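Local coordinates for kappa-carrageenase (Zobellia galactanivorans, PDB 5OCR), which is a family 16 glycoside hydrolase of a marine bacterium that probably cleaves the algal polysaccharide kappa-carrageenan through this catalytic domain of a longer protein, at residues 101-106 with 281-286; 118-123 with 234-239. All coordinates share one frame; numbering follows the deposited sequence.

Contact 1. Residues 101-106 with 281-286; sequences YFEAKI and RVWEKS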
ATOM      1  N   TYR A 101     -10.086 -10.753  -6.503  1.00 18.27           N
ATOM      2  CA  TYR A 101      -8.671 -11.020  -6.440  1.00 17.71           C
ATOM      3  C   TYR A 101      -7.885  -9.839  -6.954  1.00 17.63           C
ATOM      4  O   TYR A 101      -8.241  -9.285  -8.017  1.00 19.02           O
ATOM      5  CB  TYR A 101      -8.351 -12.264  -7.319  1.00 18.23           C
ATOM      6  CG  TYR A 101      -7.017 -12.951  -7.029  1.00 17.73           C
ATOM      7  CD1 TYR A 101      -6.986 -14.136  -6.301  1.00 18.33           C
ATOM      8  CD2 TYR A 101      -5.817 -12.438  -7.563  1.00 18.06           C
ATOM      9  CE1 TYR A 101      -5.773 -14.733  -6.022  1.00 18.41           C
ATOM     10  CE2 TYR A 101      -4.611 -13.015  -7.226  1.00 18.52           C
ATOM     11  CZ  TYR A 101      -4.626 -14.201  -6.512  1.00 18.27           C
ATOM     12  OH  TYR A 101      -3.420 -14.843  -6.254  1.00 18.96           O
ATOM     13  N   PHE A 102      -6.807  -9.462  -6.232  1.00 17.27           N
ATOM     14  CA  PHE A 102      -6.039  -8.243  -6.559  1.00 16.33           C
ATOM     15  C   PHE A 102      -4.561  -8.579  -6.700  1.00 16.63           C
ATOM     16  O   PHE A 102      -4.001  -9.193  -5.733  1.00 16.89           O
ATOM     17  CB  PHE A 102      -6.224  -7.204  -5.448  1.00 16.49           C
ATOM     18  CG  PHE A 102      -7.685  -7.006  -5.084  1.00 16.00           C
ATOM     19  CD1 PHE A 102      -8.399  -5.959  -5.669  1.00 15.97           C
ATOM     20  CD2 PHE A 102      -8.381  -7.876  -4.238  1.00 16.50           C
ATOM     21  CE1 PHE A 102      -9.773  -5.844  -5.468  1.00 16.43           C
ATOM     22  CE2 PHE A 102      -9.741  -7.714  -3.948  1.00 16.49           C
ATOM     23  CZ  PHE A 102     -10.446  -6.670  -4.580  1.00 16.02           C
ATOM     24  N   GLU A 103      -3.919  -8.210  -7.806  1.00 15.78           N
ATOM     25  CA  GLU A 103      -2.524  -8.616  -7.986  1.00 16.27           C
ATOM     26  C   GLU A 103      -1.738  -7.516  -8.629  1.00 17.04           C
ATOM     27  O   GLU A 103      -2.315  -6.822  -9.527  1.00 17.23           O
ATOM     28  CB  GLU A 103      -2.592  -9.837  -8.972  1.00 16.88           C
ATOM     29  CG  GLU A 103      -1.189 -10.515  -9.119  1.00 17.57           C
ATOM     30  CD  GLU A 103      -1.245 -11.766 -10.028  1.00 19.88           C
ATOM     31  OE1 GLU A 103      -1.714 -12.807  -9.513  1.00 20.58           O
ATOM     32  OE2 GLU A 103      -0.837 -11.667 -11.212  1.00 21.97           O
ATOM     33  N   ALA A 104      -0.486  -7.324  -8.213  1.00 16.53           N
ATOM     34  CA  ALA A 104       0.400  -6.381  -8.852  1.00 16.86           C
ATOM     35  C   ALA A 104       1.771  -6.940  -8.903  1.00 17.29           C
ATOM     36  O   ALA A 104       2.187  -7.739  -8.041  1.00 18.18           O
ATOM     37  CB  ALA A 104       0.331  -5.053  -8.030  1.00 16.85           C
ATOM     38  N   LYS A 105       2.446  -6.607  -9.987  1.00 17.03           N
ATOM     39  CA  LYS A 105       3.877  -7.012 -10.139  1.00 16.90           C
ATOM     40  C   LYS A 105       4.757  -5.781  -9.904  1.00 16.91           C
ATOM     41  O   LYS A 105       4.660  -4.731 -10.617  1.00 17.34           O
ATOM     42  CB  LYS A 105       4.079  -7.691 -11.534  1.00 18.47           C
ATOM     43  CG  LYS A 105       5.585  -8.006 -11.895  1.00 19.42           C
ATOM     44  CD  LYS A 105       5.511  -8.701 -13.258  1.00 22.07           C
ATOM     45  CE  LYS A 105       6.881  -8.851 -13.834  1.00 25.88           C
ATOM     46  NZ  LYS A 105       6.561  -9.341 -15.208  1.00 29.38           N
ATOM     47  N   ILE A 106       5.537  -5.863  -8.837  1.00 16.04           N
ATOM     48  CA  ILE A 106       6.190  -4.663  -8.275  1.00 16.83           C
ATOM     49  C   ILE A 106       7.657  -4.884  -7.988  1.00 18.12           C
ATOM     50  O   ILE A 106       8.059  -5.986  -7.459  1.00 18.60           O
ATOM     51  CB  ILE A 106       5.472  -4.275  -6.925  1.00 17.20           C
ATOM     52  CG1 ILE A 106       3.986  -3.849  -7.149  1.00 17.13           C
ATOM     53  CG2 ILE A 106       6.326  -3.160  -6.160  1.00 16.34           C
ATOM     54  CD1 ILE A 106       3.187  -3.864  -5.826  1.00 17.34           C
ATOM     55  N   ARG A 281      -3.761  -5.949 -11.680  1.00 17.20           N
ATOM     56  CA  ARG A 281      -4.904  -6.697 -12.246  1.00 17.67           C
ATOM     57  C   ARG A 281      -5.909  -7.008 -11.127  1.00 17.91           C
ATOM     58  O   ARG A 281      -5.542  -7.401 -10.016  1.00 17.29           O
ATOM     59  CB  ARG A 281      -4.467  -7.996 -12.913  1.00 18.89           C
ATOM     60  CG  ARG A 281      -3.554  -7.782 -14.114  1.00 19.39           C
ATOM     61  CD  ARG A 281      -2.978  -9.141 -14.553  1.00 21.09           C
ATOM     62  NE  ARG A 281      -2.053  -8.885 -15.672  1.00 20.80           N
ATOM     63  CZ  ARG A 281      -1.065  -9.705 -16.084  1.00 20.99           C
ATOM     64  NH1 ARG A 281      -0.871 -10.931 -15.549  1.00 20.52           N
ATOM     65  NH2 ARG A 281      -0.292  -9.330 -17.097  1.00 20.88           N
ATOM     66  N   VAL A 282      -7.189  -6.814 -11.429  1.00 17.16           N
ATOM     67  CA  VAL A 282      -8.256  -7.095 -10.465  1.00 18.58           C
ATOM     68  C   VAL A 282      -9.249  -8.046 -11.171  1.00 18.82           C
ATOM     69  O   VAL A 282      -9.560  -7.837 -12.381  1.00 18.36           O
ATOM     70  CB  VAL A 282      -8.959  -5.822 -10.054  1.00 19.10           C
ATOM     71  CG1 VAL A 282     -10.089  -6.136  -9.052  1.00 19.06           C
ATOM     72  CG2 VAL A 282      -7.964  -4.909  -9.390  1.00 19.29           C
ATOM     73  N   TRP A 283      -9.719  -9.040 -10.445  1.00 18.87           N
ATOM     74  CA  TRP A 283     -10.750  -9.942 -10.962  1.00 19.32           C
ATOM     75  C   TRP A 283     -11.874 -10.034  -9.971  1.00 20.33           C
ATOM     76  O   TRP A 283     -11.677  -9.827  -8.766  1.00 21.17           O
ATOM     77  CB  TRP A 283     -10.255 -11.380 -11.173  1.00 19.14           C
ATOM     78  CG  TRP A 283      -9.136 -11.585 -12.169  1.00 18.95           C
ATOM     79  CD1 TRP A 283      -9.239 -12.063 -13.479  1.00 19.38           C
ATOM     80  CD2 TRP A 283      -7.729 -11.340 -11.931  1.00 19.03           C
ATOM     81  NE1 TRP A 283      -7.985 -12.166 -14.068  1.00 19.88           N
ATOM     82  CE2 TRP A 283      -7.024 -11.721 -13.172  1.00 19.55           C
ATOM     83  CE3 TRP A 283      -6.967 -10.901 -10.795  1.00 17.73           C
ATOM     84  CZ2 TRP A 283      -5.628 -11.685 -13.274  1.00 19.33           C
ATOM     85  CZ3 TRP A 283      -5.601 -10.847 -10.932  1.00 19.12           C
ATOM     86  CH2 TRP A 283      -4.942 -11.237 -12.105  1.00 19.75           C
ATOM     87  N   GLU A 284     -13.040 -10.336 -10.490  1.00 21.99           N
ATOM     88  CA  GLU A 284     -14.171 -10.680  -9.603  0.50 22.97           C
ATOM     89  C   GLU A 284     -14.604 -12.118  -9.896  1.00 23.95           C
ATOM     90  O   GLU A 284     -14.433 -12.633 -11.011  1.00 24.57           O
ATOM     91  CB  GLU A 284     -15.335  -9.643  -9.606  0.50 23.18           C
ATOM     92  CG  GLU A 284     -14.963  -8.244  -9.045  0.50 24.78           C
ATOM     93  CD  GLU A 284     -16.069  -7.208  -9.113  0.50 24.56           C
ATOM     94  OE1 GLU A 284     -16.719  -7.065 -10.156  0.50 28.58           O
ATOM     95  OE2 GLU A 284     -16.267  -6.492  -8.156  0.50 24.04           O
ATOM     96  N   LYS A 285     -15.091 -12.767  -8.859  1.00 26.25           N
ATOM     97  CA  LYS A 285     -15.439 -14.217  -8.893  1.00 30.58           C
ATOM     98  C   LYS A 285     -16.848 -14.326  -9.385  1.00 36.71           C
ATOM     99  O   LYS A 285     -17.678 -13.515  -9.007  1.00 31.69           O
ATOM    100  CB  LYS A 285     -15.316 -14.784  -7.445  1.00 34.09           C
ATOM    101  CG  LYS A 285     -15.370 -16.279  -7.368  1.00 40.75           C
ATOM    102  CD  LYS A 285     -15.967 -16.700  -6.038  1.00 41.75           C
ATOM    103  CE  LYS A 285     -14.836 -16.743  -5.067  1.00 45.59           C
ATOM    104  NZ  LYS A 285     -15.288 -17.241  -3.738  1.00 49.79           N
ATOM    105  N   SER A 286     -17.127 -15.330 -10.230  1.00 40.72           N
ATOM    106  CA  SER A 286     -18.262 -15.189 -11.212  1.00 51.00           C
ATOM    107  C   SER A 286     -19.351 -16.212 -11.025  1.00 53.80           C
ATOM    108  O   SER A 286     -19.036 -17.371 -10.763  1.00 62.43           O
ATOM    109  CB  SER A 286     -17.718 -15.241 -12.675  1.00 53.97           C
ATOM    110  OG  SER A 286     -16.653 -14.263 -12.881  1.00 49.51           O
TER
HETATM  111  O   HOH W   1      -1.990 -12.680 -13.487  1.00 20.79           O

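Contact 2. Residues 118-123 with 234-239; sequences SFWLYS and NVTLSL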
ATOM      1  N   SER A 118       4.006   0.027  -1.715  1.00 17.70           N
ATOM      2  CA  SER A 118       2.823  -0.625  -1.128  0.50 18.47           C
ATOM      3  C   SER A 118       1.771  -0.879  -2.186  1.00 17.76           C
ATOM      4  O   SER A 118       1.649  -0.121  -3.201  1.00 18.54           O
ATOM      5  CB  SER A 118       2.240   0.191   0.041  0.50 18.59           C
ATOM      6  OG  SER A 118       1.598   1.372  -0.415  0.50 19.44           O
ATOM      7  N   PHE A 119       1.065  -2.015  -2.025  1.00 16.81           N
ATOM      8  CA  PHE A 119      -0.143  -2.278  -2.847  1.00 16.17           C
ATOM      9  C   PHE A 119      -1.232  -2.541  -1.803  1.00 15.81           C
ATOM     10  O   PHE A 119      -1.055  -3.394  -0.909  1.00 16.38           O
ATOM     11  CB  PHE A 119       0.150  -3.563  -3.660  1.00 16.32           C
ATOM     12  CG  PHE A 119      -1.016  -4.080  -4.459  1.00 16.45           C
ATOM     13  CD1 PHE A 119      -1.947  -3.185  -5.135  1.00 16.90           C
ATOM     14  CD2 PHE A 119      -1.106  -5.472  -4.745  1.00 16.39           C
ATOM     15  CE1 PHE A 119      -2.955  -3.747  -5.932  1.00 16.50           C
ATOM     16  CE2 PHE A 119      -2.115  -5.981  -5.556  1.00 16.60           C
ATOM     17  CZ  PHE A 119      -3.056  -5.117  -6.153  1.00 16.96           C
ATOM     18  N   TRP A 120      -2.368  -1.839  -1.889  1.00 16.04           N
ATOM     19  CA  TRP A 120      -3.298  -1.915  -0.759  1.00 15.82           C
ATOM     20  C   TRP A 120      -4.666  -1.450  -1.182  1.00 15.74           C
ATOM     21  O   TRP A 120      -4.816  -0.797  -2.234  1.00 15.86           O
ATOM     22  CB  TRP A 120      -2.754  -1.113   0.453  1.00 16.09           C
ATOM     23  CG  TRP A 120      -2.422   0.338   0.201  1.00 17.28           C
ATOM     24  CD1 TRP A 120      -1.446   0.883  -0.687  1.00 17.56           C
ATOM     25  CD2 TRP A 120      -3.050   1.486   0.849  1.00 17.95           C
ATOM     26  NE1 TRP A 120      -1.438   2.238  -0.585  1.00 19.10           N
ATOM     27  CE2 TRP A 120      -2.421   2.670   0.292  1.00 18.38           C
ATOM     28  CE3 TRP A 120      -4.020   1.629   1.845  1.00 18.25           C
ATOM     29  CZ2 TRP A 120      -2.737   3.979   0.760  1.00 18.80           C
ATOM     30  CZ3 TRP A 120      -4.418   2.956   2.243  1.00 18.85           C
ATOM     31  CH2 TRP A 120      -3.776   4.100   1.743  1.00 18.52           C
ATOM     32  N   LEU A 121      -5.666  -1.838  -0.404  1.00 16.30           N
ATOM     33  CA  LEU A 121      -7.100  -1.565  -0.741  1.00 16.96           C
ATOM     34  C   LEU A 121      -7.618  -0.786   0.454  1.00 17.83           C
ATOM     35  O   LEU A 121      -7.354  -1.163   1.579  1.00 17.35           O
ATOM     36  CB  LEU A 121      -7.916  -2.882  -0.920  1.00 17.73           C
ATOM     37  CG  LEU A 121      -7.098  -4.022  -1.615  1.00 18.59           C
ATOM     38  CD1 LEU A 121      -7.859  -5.350  -1.572  1.00 19.25           C
ATOM     39  CD2 LEU A 121      -6.803  -3.631  -3.068  1.00 17.85           C
ATOM     40  N   TYR A 122      -8.383   0.326   0.271  1.00 17.42           N
ATOM     41  CA  TYR A 122      -8.862   1.011   1.455  1.00 18.77           C
ATOM     42  C   TYR A 122     -10.182   1.707   1.132  1.00 19.67           C
ATOM     43  O   TYR A 122     -10.451   2.052  -0.026  1.00 20.23           O
ATOM     44  CB  TYR A 122      -7.868   2.012   2.058  1.00 19.99           C
ATOM     45  CG  TYR A 122      -7.717   3.322   1.332  1.00 20.94           C
ATOM     46  CD1 TYR A 122      -7.087   3.383   0.077  1.00 21.79           C
ATOM     47  CD2 TYR A 122      -8.154   4.478   1.921  1.00 22.90           C
ATOM     48  CE1 TYR A 122      -6.908   4.600  -0.592  1.00 23.14           C
ATOM     49  CE2 TYR A 122      -7.969   5.693   1.297  1.00 24.44           C
ATOM     50  CZ  TYR A 122      -7.370   5.749   0.032  1.00 24.23           C
ATOM     51  OH  TYR A 122      -7.260   6.991  -0.550  1.00 25.09           O
ATOM     52  N   SER A 123     -11.016   1.821   2.183  1.00 19.82           N
ATOM     53  CA  SER A 123     -12.331   2.516   2.023  1.00 19.76           C
ATOM     54  C   SER A 123     -12.342   3.923   2.493  1.00 21.87           C
ATOM     55  O   SER A 123     -11.378   4.431   3.031  1.00 22.36           O
ATOM     56  CB  SER A 123     -13.402   1.879   2.883  1.00 19.80           C
ATOM     57  OG  SER A 123     -13.065   1.920   4.279  1.00 20.40           O
ATOM     58  N   ASN A 234     -10.931   1.144  -2.564  1.00 18.09           N
ATOM     59  CA  ASN A 234     -10.200   1.567  -3.771  1.00 18.49           C
ATOM     60  C   ASN A 234      -8.875   0.860  -3.869  1.00 18.36           C
ATOM     61  O   ASN A 234      -8.270   0.521  -2.838  1.00 19.55           O
ATOM     62  CB  ASN A 234      -9.960   3.057  -3.817  1.00 19.66           C
ATOM     63  CG  ASN A 234     -11.253   3.855  -3.703  1.00 20.20           C
ATOM     64  OD1 ASN A 234     -11.778   4.042  -2.605  1.00 22.33           O
ATOM     65  ND2 ASN A 234     -11.741   4.318  -4.811  1.00 19.73           N
ATOM     66  N   VAL A 235      -8.546   0.522  -5.118  1.00 17.44           N
ATOM     67  CA  VAL A 235      -7.312  -0.315  -5.398  1.00 17.47           C
ATOM     68  C   VAL A 235      -6.123   0.635  -5.517  1.00 17.77           C
ATOM     69  O   VAL A 235      -6.165   1.566  -6.312  1.00 17.98           O
ATOM     70  CB  VAL A 235      -7.436  -1.169  -6.695  1.00 17.66           C
ATOM     71  CG1 VAL A 235      -6.091  -1.940  -6.990  1.00 18.20           C
ATOM     72  CG2 VAL A 235      -8.632  -2.100  -6.529  1.00 19.01           C
ATOM     73  N   THR A 236      -5.063   0.430  -4.701  1.00 17.20           N
ATOM     74  CA  THR A 236      -4.043   1.532  -4.496  1.00 17.72           C
ATOM     75  C   THR A 236      -2.640   1.022  -4.662  1.00 17.16           C
ATOM     76  O   THR A 236      -2.323   0.017  -4.055  1.00 16.59           O
ATOM     77  CB  THR A 236      -4.235   2.205  -3.145  1.00 18.19           C
ATOM     78  OG1 THR A 236      -5.663   2.549  -3.024  1.00 19.12           O
ATOM     79  CG2 THR A 236      -3.382   3.547  -3.104  1.00 19.28           C
ATOM     80  N   LEU A 237      -1.823   1.706  -5.465  1.00 16.85           N
ATOM     81  CA  LEU A 237      -0.350   1.456  -5.447  1.00 17.40           C
ATOM     82  C   LEU A 237       0.298   2.783  -5.067  1.00 17.87           C
ATOM     83  O   LEU A 237       0.026   3.834  -5.722  1.00 18.75           O
ATOM     84  CB  LEU A 237       0.075   1.082  -6.861  1.00 18.20           C
ATOM     85  CG  LEU A 237      -0.448  -0.230  -7.450  1.00 19.28           C
ATOM     86  CD1 LEU A 237      -0.533  -0.144  -8.998  1.00 21.14           C
ATOM     87  CD2 LEU A 237       0.453  -1.348  -6.976  1.00 19.72           C
ATOM     88  N   SER A 238       1.132   2.779  -4.037  1.00 17.37           N
ATOM     89  CA  SER A 238       1.729   4.073  -3.661  1.00 18.11           C
ATOM     90  C   SER A 238       3.104   3.846  -3.023  1.00 18.28           C
ATOM     91  O   SER A 238       3.409   2.757  -2.511  1.00 18.38           O
ATOM     92  CB  SER A 238       0.784   4.772  -2.736  1.00 19.39           C
ATOM     93  OG  SER A 238       0.612   4.028  -1.518  1.00 20.10           O
ATOM     94  N   LEU A 239       3.888   4.929  -2.989  1.00 17.69           N
ATOM     95  CA  LEU A 239       5.227   4.893  -2.375  1.00 17.78           C
ATOM     96  C   LEU A 239       5.175   5.774  -1.095  1.00 18.71           C
ATOM     97  O   LEU A 239       5.034   7.007  -1.182  1.00 20.40           O
ATOM     98  CB  LEU A 239       6.330   5.340  -3.394  1.00 17.39           C
ATOM     99  CG  LEU A 239       7.738   5.274  -2.832  1.00 18.26           C
ATOM    100  CD1 LEU A 239       8.173   3.834  -2.450  1.00 18.46           C
ATOM    101  CD2 LEU A 239       8.673   5.827  -3.933  1.00 18.81           C
TER

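Contact 1. Residues 101-106 with 281-286
Y101 and W283 form a hydrogen-bonded antiparallel pair: Y101 N donates to W283 O and W283 N returns a bond to Y101 O, both 2.9 Å. Their rings lie side by side and oblique, planes at 77°, with W283 CZ3 3.7 Å from both Y101 CD2 and E103 CB. E103 N bonds to R281 O and R281 N to E103 O at 2.7 Å, so every main-chain N and O of these two pairs that faces the neighbouring strand is used. The E103 carboxylate and R281 guanidinium stand too far apart for a salt bridge. E103 CG stands anti to the backbone N (chi1 -172°) and the chain runs on extended, carrying the carboxylate out to a water that donates to E103 OE2 at 2.7 Å and accepts from R281 NH1 at 2.9 Å, in the guanidinium plane. E103 OE2 also bonds to Y279 OH and E103 OE1 to T12 OG1, while R281 NE makes its salt bridge with E30, a magnesium ligand. W283 NE1 bonds to Q9 O and Y101 OH to K13 O. On the other sheet face F102 CE1 meets V282 CG1 at 3.6 Å. This is antiparallel pairing of strands 100-107 and 273-285 in the GH16 jelly roll.

Contact 2. Residues 118-123 with 234-239
W120 and T236 sit side by side as a hydrogen-bonded antiparallel pair of the GH16 beta-jellyroll, where strands 115-122 and 233-241 run together. T236 CB lies over the face of the indole five-membered ring in a CH-pi contact, 3.8 Å from its centroid and 12° off the normal. T236 CG2 lies over the same face, offset toward the rim, 3.4 Å from W120 NE1. The indole CG stands between the backbone N and the carbonyl carbon (chi1 56°), which lays the ring alongside T236, one face toward it. S238 lies at the ring's edge, its OG accepting from W120 NE1 at 2.9 Å, nearly in the ring plane. An alanine in place of W120 would probably leave S238 OG without this donor and take away the ring that packs on T236 CB and CG2. The Y122 ring presents its edge to T236, CE1 3.4 Å from OG1, while its hydroxyl bonds to K92 NZ. F119, L121, V235 and L237 occupy the other face. There the F119 ring has V235 CG1 at its edge, 3.8 Å from CE1, L237 CD2 meets it obliquely, and both F119 and L237 pack against V280. At Y122, N234 N donates to Y122 O at 2.7 Å.

The centres of contacts 1 and 2 lie about 13 Å apart, contact 2 about 4 Å from the centre of the chain and contact 1 about 15 Å. Strands 100-107 and 115-122 follow each other in sequence, and their partners come much later, 233-241 before 273-285, so contact 2 is nested inside the loop that contact 1 closes. They meet where the F119 ring packs on the backbone at A104, CE2 3.4 Å from A104 N, and where F102 CD2 lies 3.7 Å from L121 CD1. Successive strands thus pair with different distant strands while their apolar faces share one core, which ties the last strand of the chain to the middle of the jelly roll.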